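Side-chain contacts in adhesin LabA (Helicobacter pylori, PDB 6GMM), which probably attaches the bacterium to the gastric mucosa, acting as an outer-membrane adhesin that recognises LacdiNAc-bearing glycans: residues Y59-L64 with N302-V307; N186-L191 with I254-S259; S259-A264 with A294-E299; A306-F311 with T359-S364. One frame throughout, in Å; residues are numbered along the deposited sequence.

Contact 1: residues Y59-L64 with N302-V307; sequences YQAVLL and NRAQAV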
loop_
_atom_site.group_PDB
_atom_site.type_symbol
_atom_site.label_atom_id
_atom_site.label_comp_id
_atom_site.label_asym_id
_atom_site.label_seq_id
_atom_site.Cartn_x
_atom_site.Cartn_y
_atom_site.Cartn_z
ATOM N N TYR A 59 8.373 1.474 -0.615
ATOM C CA TYR A 59 9.380 0.681 -1.312
ATOM C C TYR A 59 9.230 -0.811 -1.011
ATOM O O TYR A 59 9.169 -1.587 -1.954
ATOM C CB TYR A 59 10.783 1.167 -0.942
ATOM C CG TYR A 59 11.858 0.543 -1.801
ATOM C CD1 TYR A 59 12.249 1.134 -3.000
ATOM C CD2 TYR A 59 12.526 -0.607 -1.388
ATOM C CE1 TYR A 59 13.285 0.599 -3.762
ATOM C CE2 TYR A 59 13.582 -1.130 -2.124
ATOM C CZ TYR A 59 13.929 -0.553 -3.334
ATOM O OH TYR A 59 14.949 -1.096 -4.062
ATOM N N GLN A 60 9.127 -1.216 0.280
ATOM C CA GLN A 60 8.946 -2.640 0.605
ATOM C C GLN A 60 7.627 -3.144 0.052
ATOM O O GLN A 60 7.567 -4.298 -0.339
ATOM C CB GLN A 60 9.002 -2.911 2.113
ATOM C CG GLN A 60 10.291 -2.444 2.772
ATOM C CD GLN A 60 11.457 -3.236 2.259
ATOM O OE1 GLN A 60 11.444 -4.465 2.279
ATOM N NE2 GLN A 60 12.465 -2.547 1.745
ATOM N N ALA A 61 6.575 -2.297 -0.025
ATOM C CA ALA A 61 5.294 -2.797 -0.588
ATOM C C ALA A 61 5.450 -3.201 -2.034
ATOM O O ALA A 61 4.949 -4.261 -2.429
ATOM C CB ALA A 61 4.172 -1.774 -0.435
ATOM N N VAL A 62 6.183 -2.374 -2.813
ATOM C CA VAL A 62 6.490 -2.595 -4.223
ATOM C C VAL A 62 7.237 -3.894 -4.309
ATOM O O VAL A 62 6.760 -4.812 -4.968
ATOM C CB VAL A 62 7.332 -1.437 -4.816
ATOM C CG1 VAL A 62 7.774 -1.742 -6.253
ATOM C CG2 VAL A 62 6.580 -0.118 -4.754
ATOM N N LEU A 63 8.382 -3.996 -3.597
ATOM C CA LEU A 63 9.228 -5.193 -3.563
ATOM C C LEU A 63 8.443 -6.493 -3.362
ATOM O O LEU A 63 8.663 -7.446 -4.103
ATOM C CB LEU A 63 10.291 -5.033 -2.464
ATOM C CG LEU A 63 11.720 -4.761 -2.958
ATOM C CD1 LEU A 63 11.778 -3.535 -3.889
ATOM C CD2 LEU A 63 12.683 -4.593 -1.770
ATOM N N LEU A 64 7.506 -6.531 -2.411
ATOM C CA LEU A 64 6.739 -7.770 -2.206
ATOM C C LEU A 64 5.850 -8.066 -3.369
ATOM O O LEU A 64 5.774 -9.216 -3.744
ATOM C CB LEU A 64 5.914 -7.738 -0.896
ATOM C CG LEU A 64 5.290 -9.082 -0.444
ATOM C CD1 LEU A 64 6.323 -10.159 -0.320
ATOM C CD2 LEU A 64 4.496 -8.909 0.871
ATOM N N ASN A 302 -1.771 3.166 4.233
ATOM C CA ASN A 302 -2.979 2.335 4.126
ATOM C C ASN A 302 -2.667 1.216 3.138
ATOM O O ASN A 302 -2.806 0.036 3.489
ATOM C CB ASN A 302 -4.179 3.172 3.619
ATOM C CG ASN A 302 -5.430 2.387 3.273
ATOM O OD1 ASN A 302 -5.597 1.871 2.158
ATOM N ND2 ASN A 302 -6.356 2.311 4.212
ATOM N N ARG A 303 -2.176 1.601 1.941
ATOM C CA ARG A 303 -1.837 0.680 0.853
ATOM C C ARG A 303 -0.737 -0.313 1.201
ATOM O O ARG A 303 -0.929 -1.496 0.937
ATOM C CB ARG A 303 -1.521 1.451 -0.436
ATOM C CG ARG A 303 -2.706 2.301 -0.911
ATOM C CD ARG A 303 -3.972 1.485 -1.107
ATOM N NE ARG A 303 -5.131 2.362 -1.256
ATOM C CZ ARG A 303 -6.335 1.966 -1.649
ATOM N NH1 ARG A 303 -7.322 2.844 -1.771
ATOM N NH2 ARG A 303 -6.556 0.692 -1.954
ATOM N N ALA A 304 0.387 0.131 1.821
ATOM C CA ALA A 304 1.481 -0.785 2.231
ATOM C C ALA A 304 0.916 -1.855 3.185
ATOM O O ALA A 304 1.165 -3.032 3.006
ATOM C CB ALA A 304 2.599 -0.015 2.917
ATOM N N GLN A 305 0.135 -1.463 4.168
ATOM C CA GLN A 305 -0.510 -2.424 5.072
ATOM C C GLN A 305 -1.477 -3.366 4.301
ATOM O O GLN A 305 -1.503 -4.570 4.590
ATOM C CB GLN A 305 -1.244 -1.675 6.224
ATOM C CG GLN A 305 -1.898 -2.598 7.272
ATOM C CD GLN A 305 -0.984 -3.616 7.937
ATOM O OE1 GLN A 305 0.234 -3.431 8.076
ATOM N NE2 GLN A 305 -1.581 -4.688 8.436
ATOM N N ALA A 306 -2.239 -2.837 3.298
ATOM C CA ALA A 306 -3.189 -3.667 2.538
ATOM C C ALA A 306 -2.470 -4.740 1.734
ATOM O O ALA A 306 -3.005 -5.842 1.526
ATOM C CB ALA A 306 -4.040 -2.809 1.628
ATOM N N VAL A 307 -1.248 -4.417 1.292
ATOM C CA VAL A 307 -0.393 -5.351 0.555
ATOM C C VAL A 307 -0.075 -6.524 1.506
ATOM O O VAL A 307 -0.129 -7.662 1.045
ATOM C CB VAL A 307 0.881 -4.680 -0.010
ATOM C CG1 VAL A 307 1.896 -5.738 -0.504
ATOM C CG2 VAL A 307 0.530 -3.671 -1.121
#
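The methyl of Ala-61 stands directly over the backbone of Ala-304: its CB lies 3.9 Å from Ala-304 CA and 4.1 Å from Ala-304 CB. Between 59-64 and 302-307, which lie on helices 57-76 and 287-311, the closest CA pair is Ala-61 and Ala-304, 5.2 Å apart. The two short axes run in roughly the same sense at 33° and are 9.2 Å apart, consistent with small alanines at the closest point. The two methyls are turned differently. That of Ala-61 points at the partner helix, whereas that of Ala-304 leaves its own helix to one side, so Ala-61 CB approaches Ala-304 CA slightly more closely than the Ala-304 methyl. One turn further along helix 287-311, Val-307 fills the next position. With its CG1 anti to the backbone N (chi1 168°), Val-307 places that methyl 3.9 Å from the carbonyl oxygen of Ala-61, while CG2 rests beside Ala-61 CB at 4.2 Å. Leu-64 then closes the same row from the other helix, its CD2 reaching Val-307 CG1 at 4.3 Å. Helix 239-264 borders this pair, where Met-248 touches Leu-64. All four touching residues are buried and contribute carbon alone from their side chains. The interface therefore rests on hydrophobic and van der Waals packing, which implies that cohesion here comes from close fit and exclusion of water rather than from directional bonds.

Contact 2: residues N186-L191 with I254-S259; sequences NNAQVL and IAVEQS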
loop_
_atom_site.group_PDB
_atom_site.type_symbol
_atom_site.label_atom_id
_atom_site.label_comp_id
_atom_site.label_asym_id
_atom_site.label_seq_id
_atom_site.Cartn_x
_atom_site.Cartn_y
_atom_site.Cartn_z
ATOM N N ASN A 186 13.727 1.918 -14.991
ATOM C CA ASN A 186 13.821 1.091 -13.798
ATOM C C ASN A 186 13.094 1.930 -12.772
ATOM O O ASN A 186 13.705 2.739 -12.052
ATOM C CB ASN A 186 15.269 0.838 -13.343
ATOM C CG ASN A 186 15.356 -0.182 -12.221
ATOM O OD1 ASN A 186 14.345 -0.547 -11.609
ATOM N ND2 ASN A 186 16.559 -0.704 -11.939
ATOM N N ASN A 187 11.762 1.826 -12.787
ATOM C CA ASN A 187 10.920 2.587 -11.875
ATOM C C ASN A 187 9.745 1.721 -11.521
ATOM O O ASN A 187 9.424 0.804 -12.282
ATOM C CB ASN A 187 10.550 3.955 -12.451
ATOM C CG ASN A 187 9.399 4.019 -13.433
ATOM O OD1 ASN A 187 8.415 3.272 -13.368
ATOM N ND2 ASN A 187 9.434 5.021 -14.292
ATOM N N ALA A 188 9.141 1.967 -10.358
ATOM C CA ALA A 188 8.045 1.174 -9.810
ATOM C C ALA A 188 6.788 1.119 -10.669
ATOM O O ALA A 188 6.079 0.121 -10.600
ATOM C CB ALA A 188 7.709 1.656 -8.419
ATOM N N GLN A 189 6.500 2.159 -11.473
ATOM C CA GLN A 189 5.309 2.167 -12.332
ATOM C C GLN A 189 5.440 1.094 -13.411
ATOM O O GLN A 189 4.525 0.282 -13.607
ATOM C CB GLN A 189 5.134 3.539 -12.988
ATOM C CG GLN A 189 3.700 4.002 -13.074
ATOM C CD GLN A 189 3.604 5.370 -13.699
ATOM O OE1 GLN A 189 4.428 6.264 -13.465
ATOM N NE2 GLN A 189 2.580 5.564 -14.502
ATOM N N VAL A 190 6.598 1.090 -14.095
ATOM C CA VAL A 190 6.957 0.131 -15.160
ATOM C C VAL A 190 6.965 -1.295 -14.593
ATOM O O VAL A 190 6.313 -2.175 -15.152
ATOM C CB VAL A 190 8.323 0.518 -15.787
ATOM C CG1 VAL A 190 8.850 -0.556 -16.734
ATOM C CG2 VAL A 190 8.226 1.862 -16.501
ATOM N N LEU A 191 7.697 -1.515 -13.488
ATOM C CA LEU A 191 7.830 -2.828 -12.845
ATOM C C LEU A 191 6.511 -3.414 -12.389
ATOM O O LEU A 191 6.260 -4.589 -12.650
ATOM C CB LEU A 191 8.852 -2.787 -11.709
ATOM C CG LEU A 191 10.247 -2.361 -12.167
ATOM C CD1 LEU A 191 11.184 -2.226 -11.016
ATOM C CD2 LEU A 191 10.783 -3.289 -13.257
ATOM N N ILE A 254 -1.264 1.979 -6.228
ATOM C CA ILE A 254 -1.927 3.144 -5.614
ATOM C C ILE A 254 -0.871 3.916 -4.777
ATOM O O ILE A 254 -0.744 5.132 -4.943
ATOM C CB ILE A 254 -3.229 2.777 -4.833
ATOM C CG1 ILE A 254 -4.310 2.217 -5.807
ATOM C CG2 ILE A 254 -3.789 4.017 -4.073
ATOM C CD1 ILE A 254 -5.785 1.777 -5.125
ATOM N N ALA A 255 -0.035 3.191 -3.995
ATOM C CA ALA A 255 1.022 3.807 -3.169
ATOM C C ALA A 255 2.031 4.586 -4.022
ATOM O O ALA A 255 2.557 5.590 -3.572
ATOM C CB ALA A 255 1.746 2.736 -2.362
ATOM N N VAL A 256 2.306 4.100 -5.255
ATOM C CA VAL A 256 3.278 4.647 -6.210
ATOM C C VAL A 256 2.735 5.941 -6.806
ATOM O O VAL A 256 3.516 6.873 -6.966
ATOM C CB VAL A 256 3.696 3.573 -7.268
ATOM C CG1 VAL A 256 4.558 4.182 -8.373
ATOM C CG2 VAL A 256 4.448 2.431 -6.599
ATOM N N GLU A 257 1.407 6.018 -7.091
ATOM C CA GLU A 257 0.736 7.233 -7.595
ATOM C C GLU A 257 0.776 8.341 -6.519
ATOM O O GLU A 257 1.079 9.501 -6.820
ATOM C CB GLU A 257 -0.752 6.949 -7.920
ATOM C CG GLU A 257 -1.045 6.614 -9.375
ATOM C CD GLU A 257 -0.765 7.726 -10.375
ATOM O OE1 GLU A 257 -1.548 8.703 -10.437
ATOM O OE2 GLU A 257 0.222 7.593 -11.131
ATOM N N GLN A 258 0.462 7.959 -5.259
ATOM C CA GLN A 258 0.402 8.854 -4.107
ATOM C C GLN A 258 1.776 9.414 -3.780
ATOM O O GLN A 258 1.858 10.509 -3.229
ATOM C CB GLN A 258 -0.206 8.135 -2.877
ATOM C CG GLN A 258 -1.686 7.742 -3.035
ATOM C CD GLN A 258 -2.580 8.955 -3.103
ATOM O OE1 GLN A 258 -2.519 9.843 -2.248
ATOM N NE2 GLN A 258 -3.420 9.037 -4.133
ATOM N N SER A 259 2.845 8.681 -4.135
ATOM C CA SER A 259 4.221 9.103 -3.916
ATOM C C SER A 259 4.555 10.304 -4.791
ATOM O O SER A 259 5.444 11.063 -4.418
ATOM C CB SER A 259 5.190 7.957 -4.185
ATOM O OG SER A 259 5.008 6.924 -3.231
#
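Ala-188, the first residue of helix 188-205, has its CA 6.9 Å from the CA of Val-256, which lies well inside helix 239-264. The contact thus sets the N-terminal turn of one helix against the flank of another. Asn-187 occupies the N-cap: its OD1 accepts from Val-190 N at 2.9 Å with a nearly straight N-H...O angle of 174°, and a chi1 of 82° swings the amide back over the first turn. The donor lies somewhat tilted from the carbonyl plane. Across the gap the side-chain packing is simple. Val-256 presents both methyls to Ala-188 CB, with CG2 at 3.8 Å and CG1 at 4.0 Å, so that the single methyl of alanine sits against the fork of the valine. CG1 of Val-256 also lies 4.2 Å from the backbone N of Gln-189, whose exposed side chain lies at the outer margin of the contact. Val-62 of helix 57-76 packs on both Ala-188 and Val-256, making a three-helix junction. Leu-191 faces Ile-140 and Ala-144 of helix 128-145, and Asn-186 and Asn-187 link the helix to strand 181-185, which pairs antiparallel with strand 161-165.

Contact 3: residues S259-A264 with A294-E299; sequences SKIVAA and AKAQAE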
loop_
_atom_site.group_PDB
_atom_site.type_symbol
_atom_site.label_atom_id
_atom_site.label_comp_id
_atom_site.label_asym_id
_atom_site.label_seq_id
_atom_site.Cartn_x
_atom_site.Cartn_y
_atom_site.Cartn_z
ATOM N N SER A 259 2.845 8.681 -4.135
ATOM C CA SER A 259 4.221 9.103 -3.916
ATOM C C SER A 259 4.555 10.304 -4.791
ATOM O O SER A 259 5.444 11.063 -4.418
ATOM C CB SER A 259 5.190 7.957 -4.185
ATOM O OG SER A 259 5.008 6.924 -3.231
ATOM N N LYS A 260 3.840 10.503 -5.932
ATOM C CA LYS A 260 4.035 11.703 -6.773
ATOM C C LYS A 260 3.704 12.939 -5.930
ATOM O O LYS A 260 4.401 13.955 -6.020
ATOM C CB LYS A 260 3.070 11.709 -7.976
ATOM C CG LYS A 260 3.326 10.673 -9.057
ATOM C CD LYS A 260 2.257 10.810 -10.147
ATOM C CE LYS A 260 2.495 9.883 -11.316
ATOM N NZ LYS A 260 1.354 9.917 -12.279
ATOM N N ILE A 261 2.596 12.860 -5.145
ATOM C CA ILE A 261 2.125 13.932 -4.282
ATOM C C ILE A 261 3.209 14.253 -3.247
ATOM O O ILE A 261 3.675 15.387 -3.199
ATOM C CB ILE A 261 0.740 13.645 -3.639
ATOM C CG1 ILE A 261 -0.341 13.290 -4.697
ATOM C CG2 ILE A 261 0.296 14.824 -2.773
ATOM C CD1 ILE A 261 -1.601 12.547 -4.149
ATOM N N VAL A 262 3.662 13.237 -2.490
ATOM C CA VAL A 262 4.722 13.362 -1.484
ATOM C C VAL A 262 5.940 13.994 -2.127
ATOM O O VAL A 262 6.468 14.940 -1.573
ATOM C CB VAL A 262 5.076 11.983 -0.891
ATOM C CG1 VAL A 262 6.181 12.099 0.141
ATOM C CG2 VAL A 262 3.855 11.306 -0.294
ATOM N N ALA A 263 6.336 13.506 -3.329
ATOM C CA ALA A 263 7.488 13.946 -4.121
ATOM C C ALA A 263 7.399 15.390 -4.505
ATOM O O ALA A 263 8.405 16.097 -4.441
ATOM C CB ALA A 263 7.652 13.074 -5.365
ATOM N N ALA A 264 6.186 15.849 -4.846
ATOM C CA ALA A 264 5.934 17.253 -5.178
ATOM C C ALA A 264 6.032 18.185 -3.956
ATOM O O ALA A 264 6.221 19.393 -4.138
ATOM C CB ALA A 264 4.576 17.403 -5.842
ATOM N N ALA A 294 0.185 15.177 3.652
ATOM C CA ALA A 294 -0.199 14.346 4.794
ATOM C C ALA A 294 -1.250 13.294 4.421
ATOM O O ALA A 294 -1.147 12.146 4.868
ATOM C CB ALA A 294 -0.747 15.252 5.897
ATOM N N LYS A 295 -2.270 13.697 3.617
ATOM C CA LYS A 295 -3.336 12.809 3.147
ATOM C C LYS A 295 -2.674 11.723 2.285
ATOM O O LYS A 295 -2.906 10.529 2.521
ATOM C CB LYS A 295 -4.371 13.604 2.331
ATOM C CG LYS A 295 -5.642 12.831 2.013
ATOM C CD LYS A 295 -6.651 13.729 1.345
ATOM C CE LYS A 295 -7.866 12.961 0.899
ATOM N NZ LYS A 295 -8.345 13.453 -0.411
ATOM N N ALA A 296 -1.757 12.133 1.363
ATOM C CA ALA A 296 -1.017 11.152 0.540
ATOM C C ALA A 296 -0.189 10.204 1.403
ATOM O O ALA A 296 -0.348 9.006 1.262
ATOM C CB ALA A 296 -0.132 11.837 -0.486
ATOM N N GLN A 297 0.638 10.721 2.323
ATOM C CA GLN A 297 1.458 9.891 3.216
ATOM C C GLN A 297 0.606 8.883 3.979
ATOM O O GLN A 297 1.023 7.748 4.155
ATOM C CB GLN A 297 2.237 10.768 4.217
ATOM C CG GLN A 297 3.307 11.615 3.532
ATOM C CD GLN A 297 4.302 12.174 4.498
ATOM O OE1 GLN A 297 4.668 11.538 5.490
ATOM N NE2 GLN A 297 4.816 13.348 4.181
ATOM N N ALA A 298 -0.591 9.285 4.414
ATOM C CA ALA A 298 -1.476 8.372 5.128
ATOM C C ALA A 298 -1.992 7.283 4.212
ATOM O O ALA A 298 -2.131 6.145 4.684
ATOM C CB ALA A 298 -2.625 9.122 5.778
ATOM N N GLU A 299 -2.255 7.613 2.902
ATOM C CA GLU A 299 -2.729 6.634 1.888
ATOM C C GLU A 299 -1.689 5.586 1.616
ATOM O O GLU A 299 -1.995 4.401 1.689
ATOM C CB GLU A 299 -3.149 7.290 0.564
ATOM C CG GLU A 299 -4.634 7.194 0.269
ATOM C CD GLU A 299 -5.194 5.803 0.039
ATOM O OE1 GLU A 299 -5.446 5.088 1.035
ATOM O OE2 GLU A 299 -5.478 5.471 -1.134
#
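Ile-261 turns its broad, branched flank to Ala-296 because CG2 is anti to the backbone N and CG1 lies beside that N (chi1 -54°). The motif is an antiparallel pair of successive helices, 239-264 and 287-311, in an elongated helical bundle. Segments 259-264 and 294-299 run in broadly opposite directions, their local axes at 140° and 8.5 Å apart, a close spacing consistent with the small Ala-296. An extended chi2 of 161° carries CD1 of Ile-261 along the same side as its branched flank. The single methyl of Ala-296 is consequently met by three isoleucine carbons: Ile-261 CB is 3.7 Å from Ala-296 CB, CG2 is at 3.8 Å and CD1 at 4.0 Å. Val-262 comes in beside it with CG1 anti to the backbone N, which leaves CG2 beside the N and pointed into the interface. That CB of Ala-296 also lies 4.0 Å from Val-262 CG2, so adjacent residues of one helix share one methyl of the other. Helix 32-50 closes the side of Val-262 and Gln-297, where Ala-46 touches both of them. The amide of Gln-297 hydrogen-bonds Ser-45 OG through OE1 and Leu-42 O through NE2, both on helix 32-50, while NE2 also donates to Asn-293 OD1, one turn back on its own helix. With both ends of the amide engaged in this way, its rotation is probably fixed and its polar atoms are satisfied in a buried setting. The aliphatic stem is left for the valine, which it crosses at about a right angle, Gln-297 CG resting 3.9 Å from Val-262 CG2.

Contact 4: residues A306-F311 with T359-S364; sequences AVVKDF and TNLKDS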
loop_
_atom_site.group_PDB
_atom_site.type_symbol
_atom_site.label_atom_id
_atom_site.label_comp_id
_atom_site.label_asym_id
_atom_site.label_seq_id
_atom_site.Cartn_x
_atom_site.Cartn_y
_atom_site.Cartn_z
ATOM N N ALA A 306 -2.239 -2.837 3.298
ATOM C CA ALA A 306 -3.189 -3.667 2.538
ATOM C C ALA A 306 -2.470 -4.740 1.734
ATOM O O ALA A 306 -3.005 -5.842 1.526
ATOM C CB ALA A 306 -4.040 -2.809 1.628
ATOM N N VAL A 307 -1.248 -4.417 1.292
ATOM C CA VAL A 307 -0.393 -5.351 0.555
ATOM C C VAL A 307 -0.075 -6.524 1.506
ATOM O O VAL A 307 -0.129 -7.662 1.045
ATOM C CB VAL A 307 0.881 -4.680 -0.010
ATOM C CG1 VAL A 307 1.896 -5.738 -0.504
ATOM C CG2 VAL A 307 0.530 -3.671 -1.121
ATOM N N VAL A 308 0.204 -6.241 2.817
ATOM C CA VAL A 308 0.502 -7.274 3.832
ATOM C C VAL A 308 -0.698 -8.201 3.941
ATOM O O VAL A 308 -0.563 -9.419 3.823
ATOM C CB VAL A 308 0.885 -6.716 5.235
ATOM C CG1 VAL A 308 1.146 -7.847 6.229
ATOM C CG2 VAL A 308 2.075 -5.775 5.173
ATOM N N LYS A 309 -1.872 -7.598 4.097
ATOM C CA LYS A 309 -3.144 -8.278 4.267
ATOM C C LYS A 309 -3.525 -9.137 3.079
ATOM O O LYS A 309 -4.039 -10.228 3.305
ATOM C CB LYS A 309 -4.244 -7.280 4.641
ATOM C CG LYS A 309 -3.983 -6.569 5.990
ATOM C CD LYS A 309 -3.570 -7.485 7.165
ATOM C CE LYS A 309 -4.699 -8.268 7.790
ATOM N NZ LYS A 309 -4.234 -9.036 8.981
ATOM N N ASP A 310 -3.223 -8.688 1.834
ATOM C CA ASP A 310 -3.469 -9.478 0.608
ATOM C C ASP A 310 -2.523 -10.701 0.579
ATOM O O ASP A 310 -2.968 -11.843 0.364
ATOM C CB ASP A 310 -3.256 -8.631 -0.656
ATOM C CG ASP A 310 -4.178 -7.448 -0.822
ATOM O OD1 ASP A 310 -5.381 -7.568 -0.463
ATOM O OD2 ASP A 310 -3.716 -6.412 -1.354
ATOM N N PHE A 311 -1.221 -10.450 0.844
ATOM C CA PHE A 311 -0.194 -11.475 0.898
ATOM C C PHE A 311 -0.527 -12.602 1.903
ATOM O O PHE A 311 -0.233 -13.769 1.638
ATOM C CB PHE A 311 1.180 -10.864 1.217
ATOM C CG PHE A 311 2.271 -11.913 1.145
ATOM C CD1 PHE A 311 2.777 -12.326 -0.078
ATOM C CD2 PHE A 311 2.709 -12.561 2.294
ATOM C CE1 PHE A 311 3.737 -13.335 -0.148
ATOM C CE2 PHE A 311 3.674 -13.564 2.225
ATOM C CZ PHE A 311 4.182 -13.946 1.008
ATOM N N THR A 359 8.550 -10.052 5.767
ATOM C CA THR A 359 9.101 -9.708 7.080
ATOM C C THR A 359 9.587 -8.264 7.056
ATOM O O THR A 359 9.168 -7.498 7.914
ATOM C CB THR A 359 10.200 -10.697 7.484
ATOM O OG1 THR A 359 9.590 -11.979 7.634
ATOM C CG2 THR A 359 10.903 -10.309 8.787
ATOM N N ASN A 360 10.411 -7.878 6.054
ATOM C CA ASN A 360 10.926 -6.505 5.923
ATOM C C ASN A 360 9.835 -5.466 5.740
ATOM O O ASN A 360 9.982 -4.368 6.248
ATOM C CB ASN A 360 11.971 -6.411 4.821
ATOM C CG ASN A 360 13.230 -7.169 5.153
ATOM O OD1 ASN A 360 13.390 -7.709 6.259
ATOM N ND2 ASN A 360 14.151 -7.237 4.203
ATOM N N LEU A 361 8.717 -5.821 5.086
ATOM C CA LEU A 361 7.582 -4.908 4.912
ATOM C C LEU A 361 6.821 -4.728 6.224
ATOM O O LEU A 361 6.554 -3.577 6.622
ATOM C CB LEU A 361 6.659 -5.392 3.771
ATOM C CG LEU A 361 5.300 -4.689 3.583
ATOM C CD1 LEU A 361 5.451 -3.202 3.260
ATOM C CD2 LEU A 361 4.522 -5.343 2.490
ATOM N N LYS A 362 6.499 -5.843 6.928
ATOM C CA LYS A 362 5.792 -5.740 8.219
ATOM C C LYS A 362 6.635 -4.958 9.229
ATOM O O LYS A 362 6.100 -4.066 9.915
ATOM C CB LYS A 362 5.380 -7.122 8.770
ATOM C CG LYS A 362 4.410 -7.924 7.863
ATOM C CD LYS A 362 3.549 -8.966 8.636
ATOM C CE LYS A 362 4.291 -10.129 9.268
ATOM N NZ LYS A 362 4.628 -11.190 8.278
ATOM N N ASP A 363 7.964 -5.254 9.283
ATOM C CA ASP A 363 8.919 -4.564 10.163
ATOM C C ASP A 363 8.982 -3.065 9.854
ATOM O O ASP A 363 9.007 -2.281 10.789
ATOM C CB ASP A 363 10.332 -5.188 10.077
ATOM C CG ASP A 363 10.487 -6.550 10.749
ATOM O OD1 ASP A 363 9.480 -7.070 11.296
ATOM O OD2 ASP A 363 11.620 -7.100 10.729
ATOM N N SER A 364 8.977 -2.674 8.551
ATOM C CA SER A 364 9.035 -1.271 8.135
ATOM C C SER A 364 7.787 -0.510 8.543
ATOM O O SER A 364 7.886 0.668 8.867
ATOM C CB SER A 364 9.273 -1.146 6.632
ATOM O OG SER A 364 8.050 -1.080 5.916
#
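Val-308 of helix 287-311 packs against Leu-361 and Lys-362, and the purely apolar part is its meeting with the leucine. Val-308 CG2 touches Leu-361 CD2 at 3.7 Å, the two side chains sliding past each other from opposite directions. Leu-361 CG is anti to the backbone N (chi1 171°), which sends the isobutyl group across the gap. The same CD2 of Leu-361 also reaches Val-307 CG1 at 4.0 Å, here meeting the valine at about a right angle, so it bridges two successive residues of helix 287-311.

A second kind of contact uses the aliphatic part of a charged chain. Lys-362 crosses Val-308 roughly at right angles, its CD lying 3.6 Å from Val-308 CG1, before bends at chi3 and chi4 turn the chain aside on the exposed margin. Helices 287-311 and 354-366 of the bundle are broadly antiparallel here, the local axes of 306-311 and 359-364 being at 141° and 10.4 Å apart; the chain between them carries the Cys-326 to Cys-351 disulfide.

The polar links lie within one segment or run to a third helix. Ser-364 OG donates to the carbonyl oxygen of Leu-361, one turn back, at 3.0 Å, approaching well off the C=O line at 126°. Asp-310 OD2 accepts from Asn-251 ND2 of helix 239-264.

How the contacts relate
Contacts 1, 3 and 4 all use helix 287-311 and are buried, whereas contact 2 is only partly buried. Contact 1 lies nearest the chain centre, about 4 Å between centres, and pairs helices running in similar directions. Contacts 3 and 4 join the same helix to antiparallel partners at points about 19 Å apart, centre to centre. Contact 4 shares Val-307 with contact 1, so one valine serves two neighbouring helices, and contact 2 meets contact 1 through Val-62. Contact 3 shares Ser-259 with contact 2. Each of contacts 1 to 3 sets an alanine methyl against a branched chain; contact 4, wider between axes than contacts 1 and 3, instead relies on larger branched chains and a lysine stem.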